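Local coordinates for TCP pilus virulence regulatory protein (Vibrio cholerae serotype O1, PDB 5SUW) that probably activates transcription of virulence genes as an AraC-family regulator, with a small carboxylic acid bound in a pocket lined partly by its cupin-like domain, at residues V11-K16 with D76-V81; Y30-I35 with I58-K63; L115-E120 with S153-K158. All coordinates share one frame; numbering follows the deposited sequence.

Contact 1 of 3, residues V11-K16 with D76-V81; sequences VYRMSK and DENINV. With 70G (3-[(1R)-8-methyl-1,2,3,4-tetrahydronaphthalen-1-yl]propanoic acid), chain B.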
loop_
_atom_site.group_PDB
_atom_site.type_symbol
_atom_site.label_atom_id
_atom_site.label_comp_id
_atom_site.label_asym_id
_atom_site.label_seq_id
_atom_site.Cartn_x
_atom_site.Cartn_y
_atom_site.Cartn_z
ATOM N N VAL A 11 -10.524 -2.617 8.805
ATOM C CA VAL A 11 -10.083 -3.347 9.986
ATOM C C VAL A 11 -10.328 -4.831 9.753
ATOM O O VAL A 11 -11.472 -5.247 9.537
ATOM C CB VAL A 11 -10.804 -2.881 11.261
ATOM C CG1 VAL A 11 -10.349 -3.711 12.446
ATOM C CG2 VAL A 11 -10.517 -1.426 11.511
ATOM N N TYR A 12 -9.262 -5.626 9.829
ATOM C CA TYR A 12 -9.315 -7.064 9.619
ATOM C C TYR A 12 -9.084 -7.804 10.930
ATOM O O TYR A 12 -8.176 -7.463 11.693
ATOM C CB TYR A 12 -8.266 -7.497 8.604
ATOM C CG TYR A 12 -8.333 -6.736 7.306
ATOM C CD1 TYR A 12 -7.613 -5.571 7.128
ATOM C CD2 TYR A 12 -9.118 -7.187 6.257
ATOM C CE1 TYR A 12 -7.667 -4.880 5.943
ATOM C CE2 TYR A 12 -9.176 -6.506 5.064
ATOM C CZ TYR A 12 -8.453 -5.355 4.909
ATOM O OH TYR A 12 -8.515 -4.665 3.719
ATOM N N ARG A 13 -9.901 -8.821 11.179
ATOM C CA ARG A 13 -9.767 -9.660 12.361
ATOM C C ARG A 13 -8.808 -10.812 12.061
ATOM O O ARG A 13 -8.703 -11.286 10.926
ATOM C CB ARG A 13 -11.138 -10.194 12.801
ATOM C CG ARG A 13 -11.239 -10.703 14.250
ATOM C CD ARG A 13 -12.205 -11.876 14.310
ATOM N NE ARG A 13 -12.731 -12.163 15.642
ATOM C CZ ARG A 13 -13.649 -13.099 15.886
ATOM N NH1 ARG A 13 -14.126 -13.829 14.884
ATOM N NH2 ARG A 13 -14.091 -13.315 17.123
ATOM N N MET A 14 -8.103 -11.260 13.099
ATOM C CA MET A 14 -7.005 -12.207 12.926
ATOM C C MET A 14 -6.938 -13.089 14.165
ATOM O O MET A 14 -6.599 -12.607 15.254
ATOM C CB MET A 14 -5.701 -11.454 12.694
ATOM C CG MET A 14 -4.470 -12.293 12.442
ATOM S SD MET A 14 -3.260 -11.214 11.649
ATOM C CE MET A 14 -1.871 -12.317 11.493
ATOM N N SER A 15 -7.271 -14.369 14.009
ATOM C CA SER A 15 -7.330 -15.281 15.140
ATOM C C SER A 15 -5.944 -15.858 15.431
ATOM O O SER A 15 -4.974 -15.610 14.704
ATOM C CB SER A 15 -8.351 -16.378 14.869
ATOM O OG SER A 15 -8.278 -16.769 13.507
ATOM N N LYS A 16 -5.854 -16.653 16.502
ATOM C CA LYS A 16 -4.562 -17.119 16.988
ATOM C C LYS A 16 -3.815 -17.920 15.922
ATOM O O LYS A 16 -4.363 -18.838 15.303
ATOM C CB LYS A 16 -4.734 -17.951 18.268
ATOM C CG LYS A 16 -5.623 -19.191 18.151
ATOM C CD LYS A 16 -5.687 -19.949 19.487
ATOM C CE LYS A 16 -6.582 -21.194 19.416
ATOM N NZ LYS A 16 -6.280 -22.192 20.491
ATOM N N ASP A 76 -3.163 -15.328 21.517
ATOM C CA ASP A 76 -4.378 -16.144 21.473
ATOM C C ASP A 76 -5.607 -15.246 21.388
ATOM O O ASP A 76 -6.487 -15.461 20.538
ATOM C CB ASP A 76 -4.450 -17.089 22.684
ATOM C CG ASP A 76 -5.502 -18.196 22.520
ATOM O OD1 ASP A 76 -6.566 -17.961 21.903
ATOM O OD2 ASP A 76 -5.228 -19.325 22.987
ATOM N N GLU A 77 -5.665 -14.219 22.236
ATOM C CA GLU A 77 -6.646 -13.161 22.059
ATOM C C GLU A 77 -6.618 -12.659 20.619
ATOM O O GLU A 77 -5.551 -12.396 20.061
ATOM C CB GLU A 77 -6.364 -12.002 23.015
ATOM C CG GLU A 77 -5.986 -12.405 24.443
ATOM C CD GLU A 77 -4.521 -12.774 24.612
ATOM O OE1 GLU A 77 -4.214 -13.602 25.498
ATOM O OE2 GLU A 77 -3.670 -12.228 23.872
ATOM N N ASN A 78 -7.798 -12.543 20.016
ATOM C CA ASN A 78 -7.856 -12.134 18.624
ATOM C C ASN A 78 -7.266 -10.742 18.456
ATOM O O ASN A 78 -7.205 -9.936 19.389
ATOM C CB ASN A 78 -9.290 -12.175 18.112
ATOM C CG ASN A 78 -9.894 -13.551 18.222
ATOM O OD1 ASN A 78 -9.175 -14.543 18.339
ATOM N ND2 ASN A 78 -11.225 -13.624 18.192
ATOM N N ILE A 79 -6.808 -10.478 17.241
ATOM C CA ILE A 79 -6.084 -9.259 16.912
ATOM C C ILE A 79 -6.818 -8.576 15.768
ATOM O O ILE A 79 -7.182 -9.226 14.781
ATOM C CB ILE A 79 -4.623 -9.562 16.515
ATOM C CG1 ILE A 79 -3.782 -9.954 17.731
ATOM C CG2 ILE A 79 -3.998 -8.389 15.787
ATOM C CD1 ILE A 79 -2.362 -10.387 17.361
ATOM N N ASN A 80 -7.034 -7.277 15.892
ATOM C CA ASN A 80 -7.541 -6.479 14.786
ATOM C C ASN A 80 -6.386 -5.714 14.152
ATOM O O ASN A 80 -5.671 -4.975 14.842
ATOM C CB ASN A 80 -8.630 -5.522 15.259
ATOM C CG ASN A 80 -9.882 -6.244 15.654
ATOM O OD1 ASN A 80 -10.348 -6.121 16.783
ATOM N ND2 ASN A 80 -10.421 -7.035 14.732
ATOM N N VAL A 81 -6.204 -5.907 12.843
ATOM C CA VAL A 81 -5.258 -5.135 12.052
ATOM C C VAL A 81 -6.011 -4.004 11.365
ATOM O O VAL A 81 -7.002 -4.247 10.658
ATOM C CB VAL A 81 -4.547 -6.022 11.019
ATOM C CG1 VAL A 81 -3.401 -5.254 10.382
ATOM C CG2 VAL A 81 -4.082 -7.297 11.679
HETATM C C10 70G B . -5.449 -4.704 1.664
HETATM C C11 70G B . -5.372 -3.424 0.820
HETATM C C14 70G B . -2.477 -6.379 6.616
HETATM C C15 70G B . -3.429 -7.225 7.075
HETATM C C01 70G B . -5.782 -7.666 4.028
HETATM C C02 70G B . -4.590 -7.173 4.920
HETATM C C03 70G B . -3.599 -6.299 4.449
HETATM C C04 70G B . -2.538 -5.906 5.298
HETATM C C05 70G B . -1.410 -4.943 4.851
HETATM C C06 70G B . -1.499 -4.428 3.410
HETATM C C07 70G B . -2.334 -5.384 2.477
HETATM C C08 70G B . -3.657 -5.789 3.012
HETATM C C09 70G B . -4.564 -4.606 2.899
HETATM O O12 70G B . -5.129 -3.500 -0.465
HETATM O O13 70G B . -5.512 -2.356 1.318
HETATM C C16 70G B . -4.519 -7.635 6.222
HETATM O O HOH W 1 -4.960 -13.348 17.562
#
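Tyr12 and Val81 meet as a hydrogen-bonded antiparallel pair, with Tyr12 N to Val81 O and Val81 N to Tyr12 O both 2.8 Å. Two residues along, Ile79 N reaches Met14 O at 2.9 Å, while the return bond from Met14 N to Ile79 O is bent and weak. On the face that carries Tyr12, Met14, Ile79 and Val81 the packing is apolar. The Met14 chain runs out extended, with its CG anti to the backbone nitrogen (chi1 -178°), which takes SD to within 4.0 Å of Val81 CG2. A long, flexible thioether suits this place. Tyr12 and Val81, part of this face, line the ligand pocket; in the cupin-like domain strand 7-14 is an outermost strand of the five-stranded antiparallel sheet, next to strand 79-86. Methyl carbon C01 of the bound tetrahydronaphthalene acid sits 3.6 Å above the plane of the Tyr12 ring, over its centre, and Val81 CG1 touches ligand C15 at 3.8 Å. Tyrosine offers a flat apolar surface here, while its OH hydrogen-bonds to Tyr266 OH on helix 263-270. Arg13 and Asn80 point to the other face, and the loops beyond the strands carry mostly polar side chains. The guanidinium of Arg13 and the amide of Asn78 stand nearly perpendicular, planes 87° apart; Arg13 NH2 and Asn78 ND2, 3.1 Å apart, are both donors, a close approach without a hydrogen bond. Beyond the paired strands, a water donates to both Met14 O and Glu77 O, bridging the two segments. Lys16 lies alongside Asp76, but the salt bridge from NZ to OD2 is long at 3.9 Å and, with the aspartate poorly ordered, loose. Asp36, just after strand 31-35, accepts from Asn80 N through OD1.

Contact 2 of 3, residues Y30-I35 with I58-K63; sequences YKMFWI and IILLKK. With 70G (3-[(1R)-8-methyl-1,2,3,4-tetrahydronaphthalen-1-yl]propanoic acid), chain B.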
loop_
_atom_site.group_PDB
_atom_site.type_symbol
_atom_site.label_atom_id
_atom_site.label_comp_id
_atom_site.label_asym_id
_atom_site.label_seq_id
_atom_site.Cartn_x
_atom_site.Cartn_y
_atom_site.Cartn_z
ATOM N N TYR A 30 -0.108 5.230 -0.746
ATOM C CA TYR A 30 0.554 5.074 0.549
ATOM C C TYR A 30 -0.383 4.412 1.546
ATOM O O TYR A 30 -1.563 4.765 1.645
ATOM C CB TYR A 30 1.039 6.425 1.086
ATOM C CG TYR A 30 2.144 6.995 0.232
ATOM C CD1 TYR A 30 3.463 6.587 0.411
ATOM C CD2 TYR A 30 1.863 7.893 -0.797
ATOM C CE1 TYR A 30 4.482 7.080 -0.383
ATOM C CE2 TYR A 30 2.879 8.399 -1.597
ATOM C CZ TYR A 30 4.189 7.980 -1.388
ATOM O OH TYR A 30 5.208 8.473 -2.172
ATOM N N LYS A 31 0.138 3.407 2.238
ATOM C CA LYS A 31 -0.627 2.628 3.191
ATOM C C LYS A 31 0.151 2.509 4.488
ATOM O O LYS A 31 1.383 2.443 4.479
ATOM C CB LYS A 31 -0.927 1.225 2.653
ATOM C CG LYS A 31 -1.806 1.266 1.446
ATOM C CD LYS A 31 -2.354 -0.077 1.056
ATOM C CE LYS A 31 -3.258 0.110 -0.137
ATOM N NZ LYS A 31 -4.143 -1.053 -0.253
ATOM N N MET A 32 -0.576 2.464 5.604
ATOM C CA MET A 32 0.042 2.121 6.877
ATOM C C MET A 32 -0.866 1.177 7.645
ATOM O O MET A 32 -2.089 1.194 7.472
ATOM C CB MET A 32 0.379 3.356 7.721
ATOM C CG MET A 32 -0.680 4.387 7.879
ATOM S SD MET A 32 0.115 5.928 8.409
ATOM C CE MET A 32 1.072 6.236 6.938
ATOM N N PHE A 33 -0.254 0.314 8.460
ATOM C CA PHE A 33 -1.056 -0.607 9.251
ATOM C C PHE A 33 -0.401 -0.884 10.598
ATOM O O PHE A 33 0.808 -0.725 10.784
ATOM C CB PHE A 33 -1.356 -1.915 8.491
ATOM C CG PHE A 33 -0.156 -2.803 8.222
ATOM C CD1 PHE A 33 0.533 -2.720 7.019
ATOM C CD2 PHE A 33 0.217 -3.782 9.127
ATOM C CE1 PHE A 33 1.606 -3.569 6.742
ATOM C CE2 PHE A 33 1.287 -4.630 8.861
ATOM C CZ PHE A 33 1.973 -4.528 7.660
ATOM N N TRP A 34 -1.243 -1.267 11.549
ATOM C CA TRP A 34 -0.797 -1.670 12.870
ATOM C C TRP A 34 -1.832 -2.623 13.440
ATOM O O TRP A 34 -3.004 -2.627 13.030
ATOM C CB TRP A 34 -0.601 -0.469 13.800
ATOM C CG TRP A 34 -1.876 0.229 14.093
ATOM C CD1 TRP A 34 -2.662 0.073 15.198
ATOM C CD2 TRP A 34 -2.550 1.171 13.248
ATOM N NE1 TRP A 34 -3.782 0.871 15.098
ATOM C CE2 TRP A 34 -3.735 1.555 13.912
ATOM C CE3 TRP A 34 -2.254 1.742 12.003
ATOM C CZ2 TRP A 34 -4.621 2.483 13.378
ATOM C CZ3 TRP A 34 -3.124 2.659 11.475
ATOM C CH2 TRP A 34 -4.303 3.021 12.160
ATOM N N ILE A 35 -1.375 -3.452 14.370
ATOM C CA ILE A 35 -2.262 -4.298 15.157
ATOM C C ILE A 35 -2.686 -3.525 16.400
ATOM O O ILE A 35 -1.992 -2.614 16.868
ATOM C CB ILE A 35 -1.589 -5.629 15.536
ATOM C CG1 ILE A 35 -0.599 -5.418 16.701
ATOM C CG2 ILE A 35 -0.874 -6.227 14.309
ATOM C CD1 ILE A 35 0.280 -6.644 16.975
ATOM N N ILE A 58 3.930 0.858 13.938
ATOM C CA ILE A 58 3.253 1.323 12.738
ATOM C C ILE A 58 4.101 0.908 11.544
ATOM O O ILE A 58 5.279 1.269 11.458
ATOM C CB ILE A 58 3.030 2.845 12.754
ATOM C CG1 ILE A 58 2.182 3.251 13.959
ATOM C CG2 ILE A 58 2.287 3.280 11.509
ATOM C CD1 ILE A 58 0.749 2.786 13.872
ATOM N N ILE A 59 3.517 0.144 10.628
ATOM C CA ILE A 59 4.223 -0.307 9.436
ATOM C C ILE A 59 3.705 0.470 8.237
ATOM O O ILE A 59 2.492 0.601 8.044
ATOM C CB ILE A 59 4.102 -1.825 9.237
ATOM C CG1 ILE A 59 4.850 -2.511 10.381
ATOM C CG2 ILE A 59 4.764 -2.250 7.914
ATOM C CD1 ILE A 59 4.221 -3.766 10.822
ATOM N N LEU A 60 4.638 1.026 7.472
ATOM C CA LEU A 60 4.381 1.905 6.343
ATOM C C LEU A 60 4.792 1.200 5.059
ATOM O O LEU A 60 5.890 0.635 4.976
ATOM C CB LEU A 60 5.146 3.224 6.507
ATOM C CG LEU A 60 4.788 4.037 7.769
ATOM C CD1 LEU A 60 5.536 3.647 9.055
ATOM C CD2 LEU A 60 4.885 5.535 7.491
ATOM N N LEU A 61 3.907 1.206 4.074
ATOM C CA LEU A 61 4.186 0.616 2.767
ATOM C C LEU A 61 4.249 1.742 1.747
ATOM O O LEU A 61 3.310 2.539 1.635
ATOM C CB LEU A 61 3.126 -0.412 2.376
ATOM C CG LEU A 61 2.954 -1.477 3.462
ATOM C CD1 LEU A 61 1.733 -2.394 3.235
ATOM C CD2 LEU A 61 4.252 -2.279 3.596
ATOM N N LYS A 62 5.355 1.809 1.019
ATOM C CA LYS A 62 5.572 2.906 0.093
ATOM C C LYS A 62 4.759 2.715 -1.184
ATOM O O LYS A 62 4.639 1.602 -1.709
ATOM C CB LYS A 62 7.057 3.016 -0.227
ATOM C CG LYS A 62 7.351 4.046 -1.256
ATOM C CD LYS A 62 8.380 3.507 -2.195
ATOM C CE LYS A 62 9.700 3.594 -1.531
ATOM N NZ LYS A 62 9.994 5.036 -1.368
ATOM N N LYS A 63 4.193 3.813 -1.674
ATOM C CA LYS A 63 3.478 3.779 -2.942
ATOM C C LYS A 63 4.388 3.276 -4.061
ATOM O O LYS A 63 5.560 3.657 -4.153
ATOM C CB LYS A 63 2.939 5.168 -3.280
ATOM C CG LYS A 63 2.034 5.198 -4.513
ATOM C CD LYS A 63 1.602 6.626 -4.845
ATOM C CE LYS A 63 0.659 6.640 -6.039
ATOM N NZ LYS A 63 0.416 8.016 -6.519
HETATM C C10 70G B . -5.449 -4.704 1.664
HETATM C C11 70G B . -5.372 -3.424 0.820
HETATM C C14 70G B . -2.477 -6.379 6.616
HETATM C C15 70G B . -3.429 -7.225 7.075
HETATM C C01 70G B . -5.782 -7.666 4.028
HETATM C C02 70G B . -4.590 -7.173 4.920
HETATM C C03 70G B . -3.599 -6.299 4.449
HETATM C C04 70G B . -2.538 -5.906 5.298
HETATM C C05 70G B . -1.410 -4.943 4.851
HETATM C C06 70G B . -1.499 -4.428 3.410
HETATM C C07 70G B . -2.334 -5.384 2.477
HETATM C C08 70G B . -3.657 -5.789 3.012
HETATM C C09 70G B . -4.564 -4.606 2.899
HETATM O O12 70G B . -5.129 -3.500 -0.465
HETATM O O13 70G B . -5.512 -2.356 1.318
HETATM C C16 70G B . -4.519 -7.635 6.222
#
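Phe33 has its CG between the backbone nitrogen and the carbonyl carbon (chi1 67°), the crowded position, and this torsion carries the ring across to Ile59 and Leu61. Trp34 adopts the same first torsion (chi1 65°), which turns the indole alongside Ile58. Both pairs belong to neighbouring antiparallel strands, 31-35 and 57-61, inside the five-stranded sheet of the cupin-like domain, with strand 79-86 on the far side of 31-35. Phe33 and Ile59 form a hydrogen-bonded pair, Phe33 N to Ile59 O and Ile59 N to Phe33 O, each 2.8 Å. Lys31 and Leu61 form another, tight from Leu61 N to Lys31 O but weak in the reverse direction. The phenyl ring is sandwiched: Ile59 CB makes a CH-pi contact on one face, 3.9 Å from the centroid, ligand carbon C05 covers the opposite face, and Leu61 CD1 meets the edge in the ring plane. A flat hydrocarbon ring suits this slot, both faces filled by apolar carbon. Lys31 shares this side of the sheet, and its extended chain carries NZ toward the ligand carboxylate. The carboxylate's opposite charge probably makes lysine apt there, but the modelled Lys31 NZ sits too close to the ligand for its exact place to be sure; Lys230 NZ also donates to this ligand. Met32, Leu60 and Ile58 turn to the other side, where Phe151 and Phe152 of helix 141-159 cover Leu60. There Ile58 CD1 packs against Trp34 CB at 3.5 Å. At the loop end Tyr30 OH is held by Thr165 and Phe163, while Lys63 NZ pairs with Asp88 and Glu172. The aliphatic root of that lysine crosses the phenol, placing Lys63 CB 3.6 Å from the centroid of the Tyr30 ring and only 10° off its normal.

Contact 3 of 3, residues L115-E120 with S153-K158; sequences LLWNCE and SKVEKK. With MES (2-(N-morpholino)-ethanesulfonic acid), chain C.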
loop_
_atom_site.group_PDB
_atom_site.type_symbol
_atom_site.label_atom_id
_atom_site.label_comp_id
_atom_site.label_asym_id
_atom_site.label_seq_id
_atom_site.Cartn_x
_atom_site.Cartn_y
_atom_site.Cartn_z
ATOM N N LEU A 115 8.609 0.364 6.040
ATOM C CA LEU A 115 9.247 1.057 7.148
ATOM C C LEU A 115 8.462 0.787 8.426
ATOM O O LEU A 115 7.258 0.508 8.380
ATOM C CB LEU A 115 9.346 2.567 6.874
ATOM C CG LEU A 115 10.245 2.949 5.685
ATOM C CD1 LEU A 115 9.577 2.679 4.336
ATOM C CD2 LEU A 115 10.704 4.390 5.750
ATOM N N LEU A 116 9.160 0.838 9.564
ATOM C CA LEU A 116 8.573 0.542 10.862
ATOM C C LEU A 116 8.753 1.752 11.767
ATOM O O LEU A 116 9.840 2.333 11.821
ATOM C CB LEU A 116 9.216 -0.708 11.477
ATOM C CG LEU A 116 8.672 -1.314 12.788
ATOM C CD1 LEU A 116 9.242 -2.703 12.992
ATOM C CD2 LEU A 116 8.974 -0.486 14.034
ATOM N N TRP A 117 7.693 2.128 12.486
ATOM C CA TRP A 117 7.780 3.208 13.462
ATOM C C TRP A 117 7.150 2.759 14.772
ATOM O O TRP A 117 5.984 2.354 14.791
ATOM C CB TRP A 117 7.102 4.488 12.960
ATOM C CG TRP A 117 7.271 5.612 13.950
ATOM C CD1 TRP A 117 6.381 5.996 14.912
ATOM C CD2 TRP A 117 8.423 6.462 14.107
ATOM N NE1 TRP A 117 6.895 7.047 15.645
ATOM C CE2 TRP A 117 8.148 7.349 15.175
ATOM C CE3 TRP A 117 9.654 6.566 13.440
ATOM C CZ2 TRP A 117 9.053 8.325 15.591
ATOM C CZ3 TRP A 117 10.555 7.539 13.858
ATOM C CH2 TRP A 117 10.248 8.406 14.920
ATOM N N ASN A 118 7.920 2.826 15.863
ATOM C CA ASN A 118 7.388 2.634 17.210
ATOM C C ASN A 118 6.954 3.997 17.728
ATOM O O ASN A 118 7.796 4.861 17.990
ATOM C CB ASN A 118 8.425 2.004 18.141
ATOM C CG ASN A 118 8.979 0.706 17.596
ATOM O OD1 ASN A 118 8.252 -0.280 17.463
ATOM N ND2 ASN A 118 10.276 0.693 17.291
ATOM N N CYS A 119 5.652 4.210 17.851
ATOM C CA CYS A 119 5.164 5.536 18.219
ATOM C C CYS A 119 4.579 5.528 19.625
ATOM O O CYS A 119 4.470 4.488 20.280
ATOM C CB CYS A 119 4.133 6.039 17.213
ATOM S SG CYS A 119 2.846 4.868 16.897
ATOM N N GLU A 120 4.213 6.716 20.090
ATOM C CA GLU A 120 3.583 6.848 21.393
ATOM C C GLU A 120 2.061 6.771 21.265
ATOM O O GLU A 120 1.497 6.642 20.169
ATOM C CB GLU A 120 4.000 8.154 22.067
ATOM C CG GLU A 120 5.398 8.631 21.711
ATOM C CD GLU A 120 5.604 10.083 22.064
ATOM O OE1 GLU A 120 6.696 10.429 22.563
ATOM O OE2 GLU A 120 4.665 10.880 21.855
ATOM N N SER A 153 8.038 12.638 7.874
ATOM C CA SER A 153 9.406 13.144 7.959
ATOM C C SER A 153 10.181 12.514 9.121
ATOM O O SER A 153 11.392 12.303 8.996
ATOM C CB SER A 153 9.408 14.670 8.058
ATOM O OG SER A 153 8.671 15.119 9.176
ATOM N N LYS A 154 9.510 12.189 10.238
ATOM C CA LYS A 154 10.155 11.420 11.309
ATOM C C LYS A 154 10.623 10.053 10.817
ATOM O O LYS A 154 11.730 9.607 11.144
ATOM C CB LYS A 154 9.199 11.228 12.488
ATOM C CG LYS A 154 9.274 12.308 13.531
ATOM C CD LYS A 154 8.176 12.176 14.575
ATOM C CE LYS A 154 8.357 13.249 15.650
ATOM N NZ LYS A 154 7.225 13.321 16.615
ATOM N N VAL A 155 9.778 9.364 10.050
ATOM C CA VAL A 155 10.117 8.031 9.571
ATOM C C VAL A 155 11.205 8.096 8.507
ATOM O O VAL A 155 12.095 7.241 8.463
ATOM C CB VAL A 155 8.852 7.330 9.051
ATOM C CG1 VAL A 155 9.183 5.941 8.524
ATOM C CG2 VAL A 155 7.800 7.264 10.153
ATOM N N GLU A 156 11.152 9.100 7.626
ATOM C CA GLU A 156 12.214 9.257 6.632
ATOM C C GLU A 156 13.552 9.554 7.296
ATOM O O GLU A 156 14.599 9.060 6.852
ATOM C CB GLU A 156 11.872 10.366 5.639
ATOM C CG GLU A 156 10.870 9.963 4.552
ATOM C CD GLU A 156 10.666 11.053 3.490
ATOM O OE1 GLU A 156 11.079 12.213 3.714
ATOM O OE2 GLU A 156 10.096 10.745 2.420
ATOM N N LYS A 157 13.539 10.379 8.346
ATOM C CA LYS A 157 14.755 10.650 9.100
ATOM C C LYS A 157 15.328 9.359 9.677
ATOM O O LYS A 157 16.538 9.108 9.593
ATOM C CB LYS A 157 14.457 11.661 10.216
ATOM C CG LYS A 157 15.664 12.410 10.767
ATOM C CD LYS A 157 15.372 13.057 12.131
ATOM C CE LYS A 157 14.234 14.067 12.058
ATOM N NZ LYS A 157 14.083 14.824 13.333
ATOM N N LYS A 158 14.460 8.516 10.249
ATOM C CA LYS A 158 14.923 7.303 10.922
ATOM C C LYS A 158 15.669 6.379 9.963
ATOM O O LYS A 158 16.743 5.863 10.290
ATOM C CB LYS A 158 13.740 6.567 11.555
ATOM C CG LYS A 158 14.103 5.161 12.039
ATOM C CD LYS A 158 12.908 4.407 12.589
ATOM C CE LYS A 158 13.285 2.962 12.879
ATOM N NZ LYS A 158 12.204 2.183 13.529
HETATM O O1 MES C . 11.019 9.248 19.655
HETATM C C2 MES C . 11.204 8.600 20.921
HETATM C C3 MES C . 11.374 7.077 20.764
HETATM N N4 MES C . 10.686 6.521 19.626
HETATM C C5 MES C . 9.571 7.296 19.120
HETATM C C6 MES C . 9.811 8.820 19.021
HETATM C C7 MES C . 11.675 6.269 18.505
HETATM C C8 MES C . 10.922 5.782 17.253
HETATM S S MES C . 11.574 4.160 16.722
HETATM O O1S MES C . 11.608 3.177 17.862
HETATM O O2S MES C . 13.042 4.292 16.348
HETATM O O3S MES C . 10.761 3.584 15.581
#
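Trp117 presents one face of its indole to Lys154 CB on the helix, a CH-pi contact 4.3 Å from the centroid of the six-membered ring, while carbon C8 of a MES molecule covers the opposite face toward the rim. Cys119 CB lies at the edge, in the ring plane, and Phe151 meets the indole edge-to-face. Having CG anti to the backbone nitrogen (chi1 -177°) swings the ring out to the helix, where its CE3 also meets Val155 CG2 at 3.8 Å. An indole suits this place because its broad ring reaches from the strand to the helix and meets Lys154 and Val155 together. Strand 114-118 is an outermost strand of the antiparallel sheet in the cupin-like domain, and helix 141-159 packs over it steeply, the two short axes 113° apart and 9.0 Å at closest approach. Leu115 fills the inner part of this seam: its CD2 lies 3.5 Å from Val155 CG1, two branched aliphatic side chains in direct contact between strand and helix. Lys158 lies at the exposed end of the contact. Its extended chain brings NZ to Leu116 O at 2.9 Å, approaching from above the carbonyl plane by 44°, and Tyr159 OH engages Leu116 N on the same strand. The MES, probably from the crystallisation liquor, fills out this polar edge of the contact through its sulfonate. Oxygen O3S accepts from both Asn118 N and Lys158 NZ, while O1S takes a bond from Asn118 ND2 at 2.9 Å.

How the contacts relate
All three contacts reach one antiparallel sheet, but at different depths. Contact 2 is wholly buried and central; contacts 1 and 3 involve the two outermost strands and are partly exposed. Contact 1 joins contact 2 where Ile79 CG2 packs on Ile35 CB at 3.7 Å, and both line the ligand pocket. Contact 3 adjoins contact 2 through backbone pairing of strands 57-61 and 114-118, whereas contacts 1 and 3 remain about 12 Å apart at their nearest atoms. Chemistry follows place: apolar packing dominates the centre, with buried lysines paired to the ligand or to acidic side chains, contact 1 ends in charged and amide side chains, and contact 3 replaces strand pairing with strand-to-helix packing.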